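Local coordinates for putative DNA-binding protein (Streptomyces coelicolor, PDB 2EWT) that binds DNA, probably through its helix-turn-helix domain, and, as BldD, is a central regulator of aerial mycelium formation, at residues Q8-L13 and Q67-P71; K30-W35 and E57-F61. All coordinates share one frame. Residue numbers count along the deposited sequence, not the author numbering.

Interaction 1 of 2, residues Q8-L13 and Q67-P71; sequences QLGAKL and QELLP
This contact fastens the C-terminal tail of the chain, Gln67-Pro71, along one side of the N-terminal helix, partly buried and with waters along its outer edge. Residues 8-13 are regular helix inside helix 3-19. In the tail, Gln67-Leu69 keep helical phi/psi, Leu70 N bonds Gln67 O at 3.1 Å, and Leu70 then turns extended (-82/131) to send Pro71 down the helix. The tail runs against the helix direction: Leu9 CA lies 5.4 Å from Pro71 CA, and Lys12 CA 5.2 Å from Leu69 CA. Lys12 (chi1 m, then all t) lies over the tail and donates from NZ to Leu70 O at 2.6 Å; a long salt bridge joins NZ to the terminal carboxylate, Pro71 OXT, at 3.9 Å. One water links Lys12 NZ to Glu68 O, and another links Gln8 OE1 to Pro71 OXT, while Gln8 NE2 is held by Glu4. On the apolar side, Leu9 CB meets Pro71 CG at 3.9 Å, and Leu13 CD2 meets Leu69 CD1 at 3.9 Å. Leu9 CD1 comes within 3.1 Å of Leu69 O, a buried carbonyl without a polar partner. Leu70 also packs on Val52 of the second subunit. The C-terminal tail thus folds back antiparallel along helix 3-19, with Leu69 and Leu70 against Leu55 of helix 52-62, in an all-helical helix-turn-helix domain.

Interaction 2 of 2, residues K30-W35 and E57-F61; sequences KSQGRW and ELADF
An edge-to-face aromatic pair dominates this contact: with Trp35 at chi1 m and Phe61 at chi1 t, the indole edge meets the phenyl face, the indole five-membered ring and Phe61 ring centroids 4.8 Å apart, planes at 71°. Residues 30-35 connect helices 24-30 and 37-45, consistent with the helix pair of the helix-turn-helix, and pack this connection on helix 52-62. A Schellman motif (Gln32 at C-prime) ends helix 24-30; a type I' turn follows, Arg34 N to Ser31 O 2.9 Å. Trp35 N bonds Ser31 OG at 3.0 Å, OG itself bonding Val27 O. Ser31 CA lies 7.9 Å from Phe61 CA, Trp35 CA 8.6 Å from Leu58 CA. Leu58 CD2 makes a CH-pi contact, 4.0 Å from the Trp35 five-membered ring centroid. Lys30 CB lies 3.9 Å from Phe61 CZ. Arg34 NH2 salt-bridges Glu57 OE2 at 3.4 Å; Glu57 OE1 pairs with Arg54. Without direct hydrogen bonds between the segments, cohesion comes from aromatic and apolar packing, flanked by the Arg34-Glu57 salt bridge and a water bridging Lys30 NZ to Phe61 O.

From the N terminus, the chain passes first through 8-13 in helix 3-19, then through helix 24-30 into the turn at 30-35. Helix 37-45 follows before helix 52-62 brings 57-61 back to that turn, so interaction 2 closes the inner loop. The tail at 67-71 finally returns to the first helix, and interaction 1 closes the outer loop, with interaction 2 nested inside it. Their centres lie 16 Å apart on opposite sides of the chain's centre. Helix 52-62 bridges them: Leu58 CD1 meets Leu13 CD2 at 4.0 Å, and Ala59 CA meets Leu69 CD1 at 3.9 Å, joining both contacts through one apolar core.

Interaction 1 of 2, residues Q8-L13 and Q67-P71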
ATOM      1  N   GLN A   8      -1.745  11.188  -7.061  1.00  8.68           N
ATOM      2  CA  GLN A   8      -2.891  10.425  -7.542  1.00  9.81           C
ATOM      3  C   GLN A   8      -3.545   9.591  -6.448  1.00  8.02           C
ATOM      4  O   GLN A   8      -4.772   9.444  -6.417  1.00  9.15           O
ATOM      5  CB  GLN A   8      -2.474   9.535  -8.715  1.00 10.28           C
ATOM      6  CG  GLN A   8      -2.253  10.316 -10.000  1.00 10.12           C
ATOM      7  CD  GLN A   8      -1.849   9.437 -11.164  1.00  9.94           C
ATOM      8  OE1 GLN A   8      -2.383   8.340 -11.343  1.00 14.02           O
ATOM      9  NE2 GLN A   8      -0.910   9.918 -11.973  1.00 11.47           N
ATOM     10  N   LEU A   9      -2.727   9.042  -5.552  1.00  8.55           N
ATOM     11  CA  LEU A   9      -3.239   8.240  -4.445  1.00  8.99           C
ATOM     12  C   LEU A   9      -4.052   9.163  -3.538  1.00  9.19           C
ATOM     13  O   LEU A   9      -5.142   8.809  -3.081  1.00  9.39           O
ATOM     14  CB  LEU A   9      -2.079   7.616  -3.658  1.00 11.26           C
ATOM     15  CG  LEU A   9      -2.413   6.889  -2.349  1.00  9.76           C
ATOM     16  CD1 LEU A   9      -3.319   5.691  -2.629  1.00 12.98           C
ATOM     17  CD2 LEU A   9      -1.126   6.440  -1.674  1.00 12.78           C
ATOM     18  N   GLY A  10      -3.518  10.357  -3.296  1.00 10.44           N
ATOM     19  CA  GLY A  10      -4.203  11.319  -2.456  1.00 10.61           C
ATOM     20  C   GLY A  10      -5.526  11.748  -3.057  1.00 10.20           C
ATOM     21  O   GLY A  10      -6.507  11.939  -2.342  1.00  8.95           O
ATOM     22  N   ALA A  11      -5.549  11.894  -4.380  1.00 10.46           N
ATOM     23  CA  ALA A  11      -6.756  12.297  -5.089  1.00 11.90           C
ATOM     24  C   ALA A  11      -7.856  11.251  -4.937  1.00 11.28           C
ATOM     25  O   ALA A  11      -9.025  11.597  -4.765  1.00 11.37           O
ATOM     26  CB  ALA A  11      -6.443  12.528  -6.566  1.00  9.21           C
ATOM     27  N   LYS A  12      -7.490   9.973  -4.998  1.00 10.13           N
ATOM     28  CA  LYS A  12      -8.481   8.919  -4.840  1.00 10.09           C
ATOM     29  C   LYS A  12      -8.967   8.868  -3.397  1.00 10.03           C
ATOM     30  O   LYS A  12     -10.137   8.590  -3.142  1.00 10.71           O
ATOM     31  CB  LYS A  12      -7.911   7.565  -5.280  1.00 13.24           C
ATOM     32  CG  LYS A  12      -7.711   7.488  -6.789  1.00 14.87           C
ATOM     33  CD  LYS A  12      -7.689   6.061  -7.308  1.00 18.22           C
ATOM     34  CE  LYS A  12      -7.702   6.057  -8.832  1.00 20.22           C
ATOM     35  NZ  LYS A  12      -7.613   4.687  -9.414  1.00 19.53           N
ATOM     36  N   LEU A  13      -8.073   9.143  -2.452  1.00  8.95           N
ATOM     37  CA  LEU A  13      -8.460   9.159  -1.043  1.00  8.34           C
ATOM     38  C   LEU A  13      -9.479  10.277  -0.832  1.00  7.90           C
ATOM     39  O   LEU A  13     -10.464  10.110  -0.106  1.00  8.78           O
ATOM     40  CB  LEU A  13      -7.234   9.398  -0.151  1.00  7.91           C
ATOM     41  CG  LEU A  13      -6.429   8.147   0.221  1.00  8.60           C
ATOM     42  CD1 LEU A  13      -5.094   8.543   0.838  1.00  7.80           C
ATOM     43  CD2 LEU A  13      -7.234   7.303   1.192  1.00  9.24           C
ATOM     44  N   GLN A  67      -8.048  -1.568  -3.627  1.00 19.46           N
ATOM     45  CA  GLN A  67      -7.929  -1.346  -5.065  1.00 21.41           C
ATOM     46  C   GLN A  67      -8.573  -0.037  -5.528  1.00 21.24           C
ATOM     47  O   GLN A  67      -8.045   0.643  -6.407  1.00 22.16           O
ATOM     48  CB  GLN A  67      -8.545  -2.522  -5.828  1.00 23.01           C
ATOM     49  CG  GLN A  67      -8.236  -2.514  -7.315  1.00 25.72           C
ATOM     50  CD  GLN A  67      -6.748  -2.561  -7.594  1.00 26.89           C
ATOM     51  OE1 GLN A  67      -6.053  -3.477  -7.153  1.00 29.12           O
ATOM     52  NE2 GLN A  67      -6.249  -1.571  -8.328  1.00 26.81           N
ATOM     53  N   GLU A  68      -9.709   0.319  -4.935  1.00 21.17           N
ATOM     54  CA  GLU A  68     -10.406   1.548  -5.305  1.00 21.48           C
ATOM     55  C   GLU A  68      -9.596   2.812  -5.035  1.00 20.60           C
ATOM     56  O   GLU A  68      -9.857   3.863  -5.622  1.00 20.76           O
ATOM     57  CB  GLU A  68     -11.743   1.653  -4.563  1.00 22.92           C
ATOM     58  CG  GLU A  68     -12.874   0.849  -5.177  1.00 27.36           C
ATOM     59  CD  GLU A  68     -14.223   1.207  -4.578  1.00 28.61           C
ATOM     60  OE1 GLU A  68     -14.553   2.412  -4.544  1.00 29.20           O
ATOM     61  OE2 GLU A  68     -14.950   0.288  -4.147  1.00 31.02           O
ATOM     62  N   LEU A  69      -8.612   2.707  -4.149  1.00 16.74           N
ATOM     63  CA  LEU A  69      -7.783   3.852  -3.793  1.00 15.89           C
ATOM     64  C   LEU A  69      -6.445   3.898  -4.530  1.00 14.75           C
ATOM     65  O   LEU A  69      -5.724   4.892  -4.445  1.00 13.95           O
ATOM     66  CB  LEU A  69      -7.529   3.847  -2.282  1.00 13.91           C
ATOM     67  CG  LEU A  69      -8.757   3.871  -1.368  1.00 15.68           C
ATOM     68  CD1 LEU A  69      -8.314   3.727   0.080  1.00 14.92           C
ATOM     69  CD2 LEU A  69      -9.531   5.172  -1.568  1.00 17.97           C
ATOM     70  N   LEU A  70      -6.120   2.835  -5.260  1.00 12.79           N
ATOM     71  CA  LEU A  70      -4.850   2.766  -5.980  1.00 14.23           C
ATOM     72  C   LEU A  70      -4.854   3.493  -7.325  1.00 12.89           C
ATOM     73  O   LEU A  70      -5.760   3.304  -8.137  1.00 13.68           O
ATOM     74  CB  LEU A  70      -4.452   1.300  -6.199  1.00 15.96           C
ATOM     75  CG  LEU A  70      -4.133   0.474  -4.948  1.00 15.88           C
ATOM     76  CD1 LEU A  70      -3.739  -0.935  -5.354  1.00 19.60           C
ATOM     77  CD2 LEU A  70      -3.008   1.134  -4.168  1.00 17.02           C
ATOM     78  N   PRO A  71      -3.831   4.333  -7.575  1.00 13.06           N
ATOM     79  CA  PRO A  71      -3.721   5.084  -8.829  1.00 14.10           C
ATOM     80  C   PRO A  71      -3.737   4.158 -10.044  1.00 16.13           C
ATOM     81  O   PRO A  71      -3.346   2.980  -9.887  1.00 14.81           O
ATOM     82  CB  PRO A  71      -2.376   5.796  -8.687  1.00 12.75           C
ATOM     83  CG  PRO A  71      -2.270   6.022  -7.211  1.00 13.46           C
ATOM     84  CD  PRO A  71      -2.744   4.703  -6.647  1.00 13.47           C
ATOM     85  OXT PRO A  71      -4.119   4.626 -11.142  1.00 21.38           O
TER
HETATM   86  O   HOH W   1      -4.887   7.607 -10.838  1.00 18.02           O
HETATM   87  O   HOH W   2      -6.049   3.045 -12.023  1.00 29.56           O
HETATM   88  O   HOH W   3     -10.313   3.658  -8.552  1.00 34.37           O

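Interaction 2 of 2, residues K30-W35 and E57-F61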
ATOM      1  N   LYS A  30     -16.175  10.867  12.881  1.00 12.47           N
ATOM      2  CA  LYS A  30     -16.564   9.470  12.719  1.00 13.80           C
ATOM      3  C   LYS A  30     -15.506   8.499  13.235  1.00 14.31           C
ATOM      4  O   LYS A  30     -15.840   7.427  13.750  1.00 15.07           O
ATOM      5  CB  LYS A  30     -16.875   9.162  11.247  1.00 13.46           C
ATOM      6  CG  LYS A  30     -17.447   7.764  11.031  1.00 14.06           C
ATOM      7  CD  LYS A  30     -17.908   7.538   9.602  1.00 17.04           C
ATOM      8  CE  LYS A  30     -18.624   6.196   9.476  1.00 15.26           C
ATOM      9  NZ  LYS A  30     -19.153   5.963   8.104  1.00 18.53           N
ATOM     10  N   SER A  31     -14.236   8.881  13.120  1.00 15.12           N
ATOM     11  CA  SER A  31     -13.138   8.027  13.568  1.00 14.62           C
ATOM     12  C   SER A  31     -12.772   8.259  15.029  1.00 14.91           C
ATOM     13  O   SER A  31     -11.752   7.767  15.504  1.00 14.85           O
ATOM     14  CB  SER A  31     -11.898   8.250  12.701  1.00 12.52           C
ATOM     15  OG  SER A  31     -11.341   9.532  12.930  1.00 12.16           O
ATOM     16  N   GLN A  32     -13.606   9.011  15.740  1.00 15.09           N
ATOM     17  CA  GLN A  32     -13.359   9.292  17.150  1.00 16.45           C
ATOM     18  C   GLN A  32     -11.980   9.930  17.331  1.00 14.65           C
ATOM     19  O   GLN A  32     -11.330   9.738  18.362  1.00 14.74           O
ATOM     20  CB  GLN A  32     -13.421   7.997  17.967  1.00 20.11           C
ATOM     21  CG  GLN A  32     -14.453   6.980  17.490  1.00 26.72           C
ATOM     22  CD  GLN A  32     -15.875   7.358  17.840  1.00 29.87           C
ATOM     23  OE1 GLN A  32     -16.364   8.416  17.453  1.00 33.29           O
ATOM     24  NE2 GLN A  32     -16.551   6.482  18.575  1.00 33.22           N
ATOM     25  N   GLY A  33     -11.527  10.664  16.317  1.00 12.42           N
ATOM     26  CA  GLY A  33     -10.236  11.323  16.397  1.00 12.72           C
ATOM     27  C   GLY A  33      -9.034  10.518  15.929  1.00 12.76           C
ATOM     28  O   GLY A  33      -7.913  11.026  15.927  1.00 11.40           O
ATOM     29  N   ARG A  34      -9.245   9.272  15.525  1.00 12.05           N
ATOM     30  CA  ARG A  34      -8.121   8.454  15.076  1.00 11.58           C
ATOM     31  C   ARG A  34      -7.505   9.040  13.813  1.00 11.31           C
ATOM     32  O   ARG A  34      -6.284   9.091  13.677  1.00 10.84           O
ATOM     33  CB  ARG A  34      -8.566   7.019  14.803  1.00 10.54           C
ATOM     34  CG  ARG A  34      -7.399   6.089  14.522  1.00 12.18           C
ATOM     35  CD  ARG A  34      -7.865   4.683  14.207  1.00 16.07           C
ATOM     36  NE  ARG A  34      -6.734   3.770  14.077  1.00 17.10           N
ATOM     37  CZ  ARG A  34      -6.824   2.540  13.584  1.00 18.13           C
ATOM     38  NH1 ARG A  34      -7.993   2.075  13.168  1.00 19.03           N
ATOM     39  NH2 ARG A  34      -5.744   1.777  13.503  1.00 20.06           N
ATOM     40  N   TRP A  35      -8.363   9.483  12.900  1.00 10.06           N
ATOM     41  CA  TRP A  35      -7.924  10.075  11.639  1.00  9.89           C
ATOM     42  C   TRP A  35      -8.164  11.582  11.704  1.00  9.84           C
ATOM     43  O   TRP A  35      -9.273  12.057  11.450  1.00 10.19           O
ATOM     44  CB  TRP A  35      -8.711   9.467  10.477  1.00 11.12           C
ATOM     45  CG  TRP A  35      -8.696   7.964  10.465  1.00 12.06           C
ATOM     46  CD1 TRP A  35      -9.773   7.143  10.316  1.00 13.76           C
ATOM     47  CD2 TRP A  35      -7.558   7.106  10.635  1.00 14.13           C
ATOM     48  NE1 TRP A  35      -9.383   5.827  10.388  1.00 13.84           N
ATOM     49  CE2 TRP A  35      -8.027   5.776  10.582  1.00 15.12           C
ATOM     50  CE3 TRP A  35      -6.186   7.333  10.828  1.00 15.10           C
ATOM     51  CZ2 TRP A  35      -7.175   4.672  10.717  1.00 16.79           C
ATOM     52  CZ3 TRP A  35      -5.338   6.234  10.962  1.00 15.27           C
ATOM     53  CH2 TRP A  35      -5.840   4.920  10.905  1.00 16.69           C
ATOM     54  N   GLU A  57      -5.932   0.636   6.458  1.00 12.63           N
ATOM     55  CA  GLU A  57      -6.786   1.076   7.559  1.00 11.80           C
ATOM     56  C   GLU A  57      -7.814   2.089   7.061  1.00 11.52           C
ATOM     57  O   GLU A  57      -8.975   2.061   7.473  1.00 11.09           O
ATOM     58  CB  GLU A  57      -5.933   1.687   8.680  1.00 12.52           C
ATOM     59  CG  GLU A  57      -4.842   0.741   9.180  1.00 13.60           C
ATOM     60  CD  GLU A  57      -3.909   1.366  10.203  1.00 16.14           C
ATOM     61  OE1 GLU A  57      -3.532   2.546  10.038  1.00 17.96           O
ATOM     62  OE2 GLU A  57      -3.534   0.663  11.164  1.00 17.73           O
ATOM     63  N   LEU A  58      -7.392   2.980   6.168  1.00 11.82           N
ATOM     64  CA  LEU A  58      -8.297   3.984   5.623  1.00 11.99           C
ATOM     65  C   LEU A  58      -9.329   3.347   4.702  1.00 12.23           C
ATOM     66  O   LEU A  58     -10.489   3.760   4.685  1.00 11.57           O
ATOM     67  CB  LEU A  58      -7.511   5.054   4.865  1.00 11.61           C
ATOM     68  CG  LEU A  58      -6.636   5.938   5.758  1.00 10.12           C
ATOM     69  CD1 LEU A  58      -5.771   6.846   4.893  1.00 10.52           C
ATOM     70  CD2 LEU A  58      -7.522   6.768   6.695  1.00 11.54           C
ATOM     71  N   ALA A  59      -8.911   2.339   3.940  1.00 12.29           N
ATOM     72  CA  ALA A  59      -9.826   1.650   3.036  1.00 12.50           C
ATOM     73  C   ALA A  59     -10.956   1.035   3.848  1.00 13.46           C
ATOM     74  O   ALA A  59     -12.128   1.144   3.482  1.00 13.97           O
ATOM     75  CB  ALA A  59      -9.090   0.562   2.263  1.00 13.84           C
ATOM     76  N   ASP A  60     -10.591   0.386   4.951  1.00 14.36           N
ATOM     77  CA  ASP A  60     -11.564  -0.248   5.837  1.00 16.60           C
ATOM     78  C   ASP A  60     -12.500   0.803   6.415  1.00 16.47           C
ATOM     79  O   ASP A  60     -13.717   0.615   6.453  1.00 15.65           O
ATOM     80  CB  ASP A  60     -10.842  -0.977   6.973  1.00 18.83           C
ATOM     81  CG  ASP A  60     -10.124  -2.225   6.501  1.00 23.20           C
ATOM     82  OD1 ASP A  60      -9.862  -2.337   5.286  1.00 28.73           O
ATOM     83  OD2 ASP A  60      -9.814  -3.092   7.343  1.00 26.88           O
ATOM     84  N   PHE A  61     -11.920   1.911   6.866  1.00 14.94           N
ATOM     85  CA  PHE A  61     -12.698   3.002   7.437  1.00 14.58           C
ATOM     86  C   PHE A  61     -13.743   3.510   6.450  1.00 14.62           C
ATOM     87  O   PHE A  61     -14.907   3.703   6.807  1.00 14.64           O
ATOM     88  CB  PHE A  61     -11.773   4.153   7.836  1.00 13.48           C
ATOM     89  CG  PHE A  61     -12.503   5.378   8.315  1.00 12.89           C
ATOM     90  CD1 PHE A  61     -13.164   5.378   9.541  1.00 14.43           C
ATOM     91  CD2 PHE A  61     -12.550   6.521   7.527  1.00 14.19           C
ATOM     92  CE1 PHE A  61     -13.863   6.505   9.977  1.00 13.29           C
ATOM     93  CE2 PHE A  61     -13.244   7.654   7.953  1.00 13.10           C
ATOM     94  CZ  PHE A  61     -13.902   7.643   9.180  1.00 14.68           C
TER
HETATM   95  O   HOH W   4     -16.683   5.913   6.584  1.00 26.45           O